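Local coordinates for protein Pcdhgc3 (Mus musculus, PDB 4ZI8) that potentially acts as a calcium-dependent cell-adhesion protein, here represented by its first three extracellular cadherin repeats, and may help establish and maintain specific neuronal connections, at residues E26-R31 / V114-N119; A233-L238 / L257-D262; I310-K315 / C326-E331. All blocks are in the same frame, centred on the assembly; numbering follows the deposited sequence.

Interaction 1: residues E26-R31 / V114-N119; sequences EILEER and VVQDIN. With CA (calcium ion), chain O; CA (calcium ion), chain P; CA (calcium ion), chain N.
CG of Glu-29 sits between its own backbone N and carbonyl carbon (chi1 55°), and the extended chain beyond it carries the carboxylate across to the 114-119 segment. There OE2 accepts the backbone N of Ile-118 at 2.8 Å, almost straight at 174°, on the lone pair that faces away from OE1. The same OE2 binds a calcium ion at 2.3 Å together with Asp-117 OD1 and Ile-118 O, while OE1 binds a second calcium ion shared with Glu-30 OE2. Arg-81 and Asn-157 are further polar partners of the Glu-30 and Asp-117 carboxylates.

Upstream, strands 26-28 and 114-116 run parallel, joined by Ile-27 N to Val-114 O, Gln-116 N to Ile-27 O and Glu-29 N to Gln-116 O. Val-115 CG1 packs against Glu-29 CB at 3.5 Å. Arg-31 curls back so that NE and NH2 both hold Glu-29 O; Ile-118 CD1 lies at the guanidinium edge, 3.7 Å from NH2, and Leu-28 CB lies over one face.

Glu-29 OE2 and Asp-117 OD1 stand 3.0 Å apart. Such crowding of anionic oxygens is tolerable because one calcium ion binds both; without it they would probably repel, consistent with calcium-dependent stiffening of cadherin linkers.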
loop_
_atom_site.group_PDB
_atom_site.type_symbol
_atom_site.label_atom_id
_atom_site.label_comp_id
_atom_site.label_asym_id
_atom_site.label_seq_id
_atom_site.Cartn_x
_atom_site.Cartn_y
_atom_site.Cartn_z
ATOM N N GLU B 26 43.912 -17.460 -26.906
ATOM C CA GLU B 26 42.992 -17.044 -25.841
ATOM C C GLU B 26 43.717 -16.002 -25.049
ATOM O O GLU B 26 44.826 -16.245 -24.581
ATOM C CB GLU B 26 42.599 -18.222 -24.945
ATOM C CG GLU B 26 42.106 -19.430 -25.738
ATOM C CD GLU B 26 41.360 -20.452 -24.901
ATOM O OE1 GLU B 26 41.593 -20.517 -23.670
ATOM O OE2 GLU B 26 40.537 -21.190 -25.492
ATOM N N ILE B 27 43.124 -14.820 -24.933
ATOM C CA ILE B 27 43.758 -13.739 -24.195
ATOM C C ILE B 27 42.722 -13.049 -23.318
ATOM O O ILE B 27 41.529 -13.152 -23.582
ATOM C CB ILE B 27 44.408 -12.689 -25.136
ATOM C CG1 ILE B 27 43.358 -12.004 -25.997
ATOM C CG2 ILE B 27 45.438 -13.356 -26.081
ATOM C CD1 ILE B 27 43.938 -10.763 -26.766
ATOM N N LEU B 28 43.188 -12.341 -22.298
ATOM C CA LEU B 28 42.316 -11.476 -21.522
ATOM C C LEU B 28 41.847 -10.287 -22.333
ATOM O O LEU B 28 42.627 -9.720 -23.129
ATOM C CB LEU B 28 43.050 -10.971 -20.278
ATOM C CG LEU B 28 43.498 -11.976 -19.222
ATOM C CD1 LEU B 28 44.207 -11.248 -18.068
ATOM C CD2 LEU B 28 42.310 -12.798 -18.728
ATOM N N GLU B 29 40.600 -9.853 -22.121
ATOM C CA GLU B 29 40.181 -8.599 -22.733
ATOM C C GLU B 29 41.018 -7.434 -22.220
ATOM O O GLU B 29 41.676 -7.514 -21.183
ATOM C CB GLU B 29 38.684 -8.315 -22.458
ATOM C CG GLU B 29 38.334 -8.326 -20.941
ATOM C CD GLU B 29 37.013 -7.632 -20.615
ATOM O OE1 GLU B 29 36.595 -6.696 -21.334
ATOM O OE2 GLU B 29 36.380 -8.047 -19.638
ATOM N N GLU B 30 40.956 -6.331 -22.949
ATOM C CA GLU B 30 41.441 -5.043 -22.514
ATOM C C GLU B 30 42.969 -5.027 -22.437
ATOM O O GLU B 30 43.540 -4.244 -21.710
ATOM C CB GLU B 30 40.793 -4.648 -21.161
ATOM C CG GLU B 30 39.278 -4.686 -21.187
ATOM C CD GLU B 30 38.620 -3.494 -21.873
ATOM O OE1 GLU B 30 39.312 -2.631 -22.484
ATOM O OE2 GLU B 30 37.368 -3.402 -21.781
ATOM N N ARG B 31 43.642 -5.869 -23.216
ATOM C CA ARG B 31 45.110 -5.770 -23.277
ATOM C C ARG B 31 45.537 -4.505 -23.984
ATOM O O ARG B 31 44.819 -4.003 -24.849
ATOM C CB ARG B 31 45.730 -6.973 -23.980
ATOM C CG ARG B 31 45.586 -8.319 -23.270
ATOM C CD ARG B 31 45.928 -8.277 -21.777
ATOM N NE ARG B 31 44.757 -7.867 -20.996
ATOM C CZ ARG B 31 44.763 -7.697 -19.681
ATOM N NH1 ARG B 31 45.879 -7.904 -19.008
ATOM N NH2 ARG B 31 43.656 -7.309 -19.041
ATOM N N VAL B 114 40.037 -16.135 -28.537
ATOM C CA VAL B 114 39.070 -16.113 -27.439
ATOM C C VAL B 114 39.374 -14.909 -26.551
ATOM O O VAL B 114 40.526 -14.694 -26.140
ATOM C CB VAL B 114 39.108 -17.400 -26.611
ATOM C CG1 VAL B 114 38.105 -17.301 -25.424
ATOM C CG2 VAL B 114 38.816 -18.620 -27.500
ATOM N N VAL B 115 38.351 -14.100 -26.283
ATOM C CA VAL B 115 38.530 -12.913 -25.459
ATOM C C VAL B 115 37.906 -13.188 -24.092
ATOM O O VAL B 115 36.681 -13.349 -23.961
ATOM C CB VAL B 115 37.925 -11.680 -26.126
ATOM C CG1 VAL B 115 38.056 -10.449 -25.219
ATOM C CG2 VAL B 115 38.615 -11.428 -27.495
ATOM N N GLN B 116 38.766 -13.325 -23.090
ATOM C CA GLN B 116 38.344 -13.734 -21.758
ATOM C C GLN B 116 37.954 -12.544 -20.892
ATOM O O GLN B 116 38.620 -11.522 -20.918
ATOM C CB GLN B 116 39.455 -14.522 -21.078
ATOM C CG GLN B 116 39.844 -15.795 -21.866
ATOM C CD GLN B 116 41.151 -16.404 -21.402
ATOM O OE1 GLN B 116 42.041 -15.703 -20.904
ATOM N NE2 GLN B 116 41.287 -17.719 -21.583
ATOM N N ASP B 117 36.901 -12.719 -20.089
ATOM C CA ASP B 117 36.366 -11.658 -19.221
ATOM C C ASP B 117 37.302 -11.261 -18.132
ATOM O O ASP B 117 37.905 -12.115 -17.510
ATOM C CB ASP B 117 35.049 -12.108 -18.575
ATOM C CG ASP B 117 34.308 -10.966 -17.894
ATOM O OD1 ASP B 117 34.243 -9.856 -18.464
ATOM O OD2 ASP B 117 33.753 -11.174 -16.793
ATOM N N ILE B 118 37.428 -9.961 -17.868
ATOM C CA ILE B 118 38.024 -9.548 -16.610
ATOM C C ILE B 118 36.976 -8.723 -15.866
ATOM O O ILE B 118 36.008 -8.207 -16.461
ATOM C CB ILE B 118 39.369 -8.736 -16.787
ATOM C CG1 ILE B 118 39.094 -7.358 -17.363
ATOM C CG2 ILE B 118 40.382 -9.521 -17.694
ATOM C CD1 ILE B 118 40.361 -6.506 -17.612
ATOM N N ASN B 119 37.147 -8.618 -14.564
ATOM C CA ASN B 119 36.173 -7.881 -13.766
ATOM C C ASN B 119 36.424 -6.384 -13.782
ATOM O O ASN B 119 36.706 -5.777 -12.714
ATOM C CB ASN B 119 36.142 -8.372 -12.315
ATOM C CG ASN B 119 34.853 -7.925 -11.603
ATOM O OD1 ASN B 119 33.846 -7.665 -12.262
ATOM N ND2 ASN B 119 34.897 -7.778 -10.285
HETATM CA CA CA O . 34.637 -7.605 -18.261
HETATM CA CA CA P . 35.632 -4.593 -20.738
HETATM CA CA CA N . 31.686 -6.914 -12.424
HETATM O O HOH W 1 34.570 -2.597 -19.899
#

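Interaction 2: residues A233-L238 / L257-D262; sequences AFNQSL and LATDLD. With CA (calcium ion), chain S; CA (calcium ion), chain Q.
The 233-234 strand runs antiparallel to 258-259, with Ala-233 and Thr-259 as a hydrogen-bonded pair (Ala-233 N to Thr-259 O 2.8 Å, Thr-259 N to Ala-233 O 3.0 Å), Phe-234 and Ala-258 as the non-hydrogen-bonded pair beside it, and Asn-235 N closing the ladder on Leu-257 O. The methyl of Ala-258 sits over the centre of the Phe-234 ring, a CH-pi contact in which CB is 3.9 Å from the ring centroid and only 10° off the normal. This ring enters the core between the sheets.

Beyond the ladder, the side chains of Asn-235 and Leu-257 cross obliquely, with amide ND2 of Asn-235 3.4 Å from CD2 of Leu-257. On the face that bears Ala-233 and Thr-259, a water joins the strands: it donates to Ala-233 O and to Asn-235 OD1 and accepts from Thr-259 OG1.

Further along, Asp-260 grips a calcium ion with both carboxylate oxygens, and its OD1 also accepts Asp-262 N in an Asx turn. Asp-262 divides its oxygens, OD2 going to that ion and OD1 to a second one. Asn-228, Asn-230, Asn-266 and Asp-316 complete the first site. A short edge strand pairing with strand B, followed by the Asp-X-Asp pair of a calcium-filled linker, is characteristic of the cadherin repeat.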
loop_
_atom_site.group_PDB
_atom_site.type_symbol
_atom_site.label_atom_id
_atom_site.label_comp_id
_atom_site.label_asym_id
_atom_site.label_seq_id
_atom_site.Cartn_x
_atom_site.Cartn_y
_atom_site.Cartn_z
ATOM N N ALA B 233 -6.787 12.803 23.440
ATOM C CA ALA B 233 -6.771 12.612 24.885
ATOM C C ALA B 233 -6.959 13.952 25.562
ATOM O O ALA B 233 -6.161 14.860 25.339
ATOM C CB ALA B 233 -5.465 11.969 25.335
ATOM N N PHE B 234 -7.991 14.074 26.390
ATOM C CA PHE B 234 -8.205 15.314 27.130
ATOM C C PHE B 234 -7.120 15.557 28.165
ATOM O O PHE B 234 -6.601 14.618 28.752
ATOM C CB PHE B 234 -9.594 15.309 27.789
ATOM C CG PHE B 234 -10.682 15.742 26.851
ATOM C CD1 PHE B 234 -10.893 17.092 26.598
ATOM C CD2 PHE B 234 -11.454 14.811 26.183
ATOM C CE1 PHE B 234 -11.858 17.500 25.720
ATOM C CE2 PHE B 234 -12.443 15.222 25.296
ATOM C CZ PHE B 234 -12.640 16.560 25.063
ATOM N N ASN B 235 -6.754 16.822 28.345
ATOM C CA ASN B 235 -5.815 17.218 29.383
ATOM C C ASN B 235 -6.311 16.822 30.753
ATOM O O ASN B 235 -5.535 16.422 31.616
ATOM C CB ASN B 235 -5.561 18.720 29.331
ATOM C CG ASN B 235 -4.442 19.080 28.372
ATOM O OD1 ASN B 235 -4.179 18.357 27.409
ATOM N ND2 ASN B 235 -3.765 20.189 28.638
ATOM N N GLN B 236 -7.616 16.939 30.944
ATOM C CA GLN B 236 -8.237 16.491 32.171
ATOM C C GLN B 236 -9.607 15.940 31.857
ATOM O O GLN B 236 -10.235 16.319 30.864
ATOM C CB GLN B 236 -8.307 17.622 33.203
ATOM C CG GLN B 236 -8.838 18.905 32.692
ATOM C CD GLN B 236 -8.742 20.006 33.721
ATOM O OE1 GLN B 236 -7.745 20.722 33.776
ATOM N NE2 GLN B 236 -9.765 20.134 34.558
ATOM N N SER B 237 -10.043 15.004 32.686
ATOM C CA SER B 237 -11.275 14.286 32.443
ATOM C C SER B 237 -12.457 15.071 32.975
ATOM O O SER B 237 -13.571 14.922 32.487
ATOM C CB SER B 237 -11.233 12.910 33.096
ATOM O OG SER B 237 -10.482 12.018 32.292
ATOM N N LEU B 238 -12.196 15.909 33.968
ATOM C CA LEU B 238 -13.255 16.625 34.648
ATOM C C LEU B 238 -12.924 18.107 34.724
ATOM O O LEU B 238 -11.840 18.488 35.194
ATOM C CB LEU B 238 -13.480 16.040 36.050
ATOM C CG LEU B 238 -14.413 16.771 37.025
ATOM C CD1 LEU B 238 -15.795 16.931 36.434
ATOM C CD2 LEU B 238 -14.500 16.016 38.332
ATOM N N LEU B 257 -9.648 20.897 26.520
ATOM C CA LEU B 257 -8.514 20.741 25.616
ATOM C C LEU B 257 -8.113 19.280 25.508
ATOM O O LEU B 257 -7.777 18.643 26.515
ATOM C CB LEU B 257 -7.331 21.586 26.083
ATOM C CG LEU B 257 -6.022 21.342 25.309
ATOM C CD1 LEU B 257 -6.159 21.788 23.858
ATOM C CD2 LEU B 257 -4.816 21.995 25.970
ATOM N N ALA B 258 -8.149 18.752 24.286
ATOM C CA ALA B 258 -7.623 17.415 23.995
ATOM C C ALA B 258 -6.478 17.551 23.025
ATOM O O ALA B 258 -6.420 18.537 22.297
ATOM C CB ALA B 258 -8.707 16.521 23.413
ATOM N N THR B 259 -5.574 16.575 23.009
ATOM C CA THR B 259 -4.483 16.558 22.033
ATOM C C THR B 259 -4.440 15.203 21.334
ATOM O O THR B 259 -4.983 14.225 21.838
ATOM C CB THR B 259 -3.124 16.821 22.681
ATOM O OG1 THR B 259 -2.838 15.757 23.593
ATOM C CG2 THR B 259 -3.130 18.133 23.439
ATOM N N ASP B 260 -3.770 15.152 20.182
ATOM C CA ASP B 260 -3.752 13.950 19.349
ATOM C C ASP B 260 -2.360 13.846 18.739
ATOM O O ASP B 260 -1.821 14.814 18.225
ATOM C CB ASP B 260 -4.845 14.007 18.263
ATOM C CG ASP B 260 -5.091 12.663 17.572
ATOM O OD1 ASP B 260 -4.135 12.052 17.052
ATOM O OD2 ASP B 260 -6.264 12.221 17.535
ATOM N N LEU B 261 -1.763 12.675 18.819
ATOM C CA LEU B 261 -0.387 12.556 18.385
ATOM C C LEU B 261 -0.233 12.387 16.878
ATOM O O LEU B 261 0.892 12.443 16.356
ATOM C CB LEU B 261 0.286 11.389 19.105
ATOM C CG LEU B 261 0.628 11.655 20.572
ATOM C CD1 LEU B 261 1.236 10.405 21.195
ATOM C CD2 LEU B 261 1.616 12.800 20.672
ATOM N N ASP B 262 -1.331 12.157 16.171
ATOM C CA ASP B 262 -1.237 11.899 14.741
ATOM C C ASP B 262 -1.030 13.175 13.921
ATOM O O ASP B 262 -1.110 14.295 14.435
ATOM C CB ASP B 262 -2.479 11.189 14.229
ATOM C CG ASP B 262 -2.639 9.802 14.782
ATOM O OD1 ASP B 262 -1.672 9.014 14.859
ATOM O OD2 ASP B 262 -3.777 9.469 15.115
HETATM CA CA CA S . -5.771 10.664 15.768
HETATM CA CA CA Q . -0.144 7.873 13.453
HETATM O O HOH W 2 -3.930 15.920 26.277
#

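Interaction 3: residues I310-K315 / C326-E331; sequences IYIQAK and CKVLVE
Tyr-311 and Lys-327 face each other as the non-hydrogen-bonded pair of the F-G hairpin, strands 307-316 and 324-333 of the third cadherin repeat's beta sandwich. Their side chains lie side by side and point the same way, and the lysine can be followed along the ring. Its CB is 4.2 Å from Tyr-311 CE2. With CG anti to the backbone N (chi1 -179°), the chain continues outward over the ring: CG lies above the centre, 4.2 Å from the centroid and 12° off the normal, a CH-pi contact. CD moves on toward the phenol end and stands 3.6 Å from Tyr-311 OH. The chain bends about the CG-CD bond (chi3 18°), which sets CE 4.0 Å from Tyr-311 OH; NZ continues past it.

The ring has other neighbours as well: His-276 meets it edge-to-face, and Leu-91 of the second subunit packs on it. A serine at Tyr-311 would probably leave the aliphatic chain of Lys-327 without its flat support, and would take from His-276 and that leucine the ring they pack against.

On the opposite side of the sheet the pairing is purely apolar and buried. Ile-312 CD1 rests on Val-328 CG2, and its CB lies by the sulfur of Cys-326. Val-256 and Val-253 of the facing sheet close over this side, so the hairpin forms one wall of the sandwich core. Four backbone bonds hold the two flanking pairs together, Ile-310 with Val-328 and Ile-312 with Cys-326. The closest apolar side-chain contact between the two strands is Ile-310 CD1 to Val-330 CG2, at 3.6 Å.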
loop_
_atom_site.group_PDB
_atom_site.type_symbol
_atom_site.label_atom_id
_atom_site.label_comp_id
_atom_site.label_asym_id
_atom_site.label_seq_id
_atom_site.Cartn_x
_atom_site.Cartn_y
_atom_site.Cartn_z
ATOM N N ILE B 310 -22.229 18.350 31.782
ATOM C CA ILE B 310 -22.108 18.406 30.341
ATOM C C ILE B 310 -20.967 17.519 29.855
ATOM O O ILE B 310 -19.829 17.677 30.283
ATOM C CB ILE B 310 -21.839 19.819 29.869
ATOM C CG1 ILE B 310 -22.929 20.751 30.383
ATOM C CG2 ILE B 310 -21.724 19.862 28.348
ATOM C CD1 ILE B 310 -22.401 22.122 30.498
ATOM N N TYR B 311 -21.257 16.602 28.955
ATOM C CA TYR B 311 -20.199 15.754 28.438
ATOM C C TYR B 311 -19.768 16.277 27.078
ATOM O O TYR B 311 -20.598 16.635 26.231
ATOM C CB TYR B 311 -20.634 14.295 28.329
ATOM C CG TYR B 311 -20.822 13.603 29.647
ATOM C CD1 TYR B 311 -21.962 13.818 30.400
ATOM C CD2 TYR B 311 -19.877 12.716 30.125
ATOM C CE1 TYR B 311 -22.158 13.173 31.607
ATOM C CE2 TYR B 311 -20.062 12.062 31.329
ATOM C CZ TYR B 311 -21.205 12.298 32.066
ATOM O OH TYR B 311 -21.410 11.661 33.271
ATOM N N ILE B 312 -18.469 16.358 26.891
ATOM C CA ILE B 312 -17.947 16.898 25.657
ATOM C C ILE B 312 -17.070 15.817 25.008
ATOM O O ILE B 312 -16.386 15.059 25.693
ATOM C CB ILE B 312 -17.178 18.194 25.913
ATOM C CG1 ILE B 312 -18.166 19.284 26.392
ATOM C CG2 ILE B 312 -16.417 18.651 24.659
ATOM C CD1 ILE B 312 -17.523 20.621 26.659
ATOM N N GLN B 313 -17.122 15.739 23.691
ATOM C CA GLN B 313 -16.426 14.692 22.994
ATOM C C GLN B 313 -15.374 15.350 22.127
ATOM O O GLN B 313 -15.622 16.428 21.579
ATOM C CB GLN B 313 -17.413 13.880 22.175
ATOM C CG GLN B 313 -16.777 12.993 21.148
ATOM C CD GLN B 313 -17.814 12.335 20.267
ATOM O OE1 GLN B 313 -18.298 11.249 20.576
ATOM N NE2 GLN B 313 -18.172 12.999 19.170
ATOM N N ALA B 314 -14.192 14.748 22.042
ATOM C CA ALA B 314 -13.175 15.181 21.084
ATOM C C ALA B 314 -12.937 14.054 20.076
ATOM O O ALA B 314 -12.683 12.927 20.499
ATOM C CB ALA B 314 -11.859 15.534 21.795
ATOM N N LYS B 315 -13.045 14.345 18.777
ATOM C CA LYS B 315 -12.768 13.364 17.731
ATOM C C LYS B 315 -11.861 14.003 16.695
ATOM O O LYS B 315 -11.972 15.206 16.427
ATOM C CB LYS B 315 -14.060 12.852 17.072
ATOM C CG LYS B 315 -14.720 11.668 17.815
ATOM C CD LYS B 315 -15.603 10.800 16.913
ATOM C CE LYS B 315 -16.063 9.517 17.646
ATOM N NZ LYS B 315 -17.114 8.705 16.940
ATOM N N CYS B 326 -14.818 14.118 28.013
ATOM C CA CYS B 326 -14.623 14.734 29.300
ATOM C C CYS B 326 -15.976 15.221 29.808
ATOM O O CYS B 326 -16.995 15.185 29.091
ATOM C CB CYS B 326 -13.618 15.888 29.224
ATOM S SG CYS B 326 -14.270 17.314 28.390
ATOM N N LYS B 327 -15.976 15.648 31.056
ATOM C CA LYS B 327 -17.194 16.110 31.691
ATOM C C LYS B 327 -16.976 17.495 32.269
ATOM O O LYS B 327 -15.953 17.753 32.894
ATOM C CB LYS B 327 -17.614 15.127 32.783
ATOM C CG LYS B 327 -18.891 15.481 33.496
ATOM C CD LYS B 327 -19.287 14.353 34.431
ATOM C CE LYS B 327 -18.119 13.455 34.710
ATOM N NZ LYS B 327 -18.300 12.673 35.965
ATOM N N VAL B 328 -17.930 18.391 32.050
ATOM C CA VAL B 328 -17.901 19.699 32.668
ATOM C C VAL B 328 -19.048 19.787 33.669
ATOM O O VAL B 328 -20.196 19.575 33.306
ATOM C CB VAL B 328 -18.054 20.817 31.640
ATOM C CG1 VAL B 328 -17.790 22.160 32.301
ATOM C CG2 VAL B 328 -17.106 20.566 30.482
ATOM N N LEU B 329 -18.723 20.050 34.927
ATOM C CA LEU B 329 -19.723 20.267 35.966
ATOM C C LEU B 329 -19.936 21.757 36.107
ATOM O O LEU B 329 -19.041 22.466 36.545
ATOM C CB LEU B 329 -19.271 19.674 37.290
ATOM C CG LEU B 329 -19.165 18.155 37.304
ATOM C CD1 LEU B 329 -18.585 17.644 38.628
ATOM C CD2 LEU B 329 -20.544 17.589 37.079
ATOM N N VAL B 330 -21.110 22.234 35.711
ATOM C CA VAL B 330 -21.436 23.661 35.818
ATOM C C VAL B 330 -22.370 23.878 37.007
ATOM O O VAL B 330 -23.541 23.481 36.976
ATOM C CB VAL B 330 -22.107 24.212 34.549
ATOM C CG1 VAL B 330 -22.446 25.696 34.722
ATOM C CG2 VAL B 330 -21.208 24.010 33.352
ATOM N N GLU B 331 -21.816 24.464 38.057
ATOM C CA GLU B 331 -22.574 24.817 39.254
ATOM C C GLU B 331 -23.177 26.203 39.081
ATOM O O GLU B 331 -22.467 27.167 38.818
ATOM C CB GLU B 331 -21.694 24.772 40.500
ATOM C CG GLU B 331 -22.445 25.185 41.766
ATOM C CD GLU B 331 -21.549 25.278 42.994
ATOM O OE1 GLU B 331 -20.375 24.845 42.905
ATOM O OE2 GLU B 331 -22.027 25.782 44.043
#

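Along the chain the three contacts follow in series. Interaction 1 belongs to the first cadherin repeat and the calcium linker leading into the second; its centre is about 72 Å from that of interaction 2 and about 83 Å from that of interaction 3, on the other side of the chain's centre. Interactions 2 and 3 share the third repeat, with centres about 12 Å apart, and they touch: Phe-234 packs on Ala-314 and Cys-326, and Ser-237 O probably bonds to Lys-327 N. Strand 233-234 edges one sheet, and 238-244 then joins strand 324-333 in the other. Two calcium-bound linkers thus punctuate an elongated rod whose third repeat is a two-sheet beta sandwich.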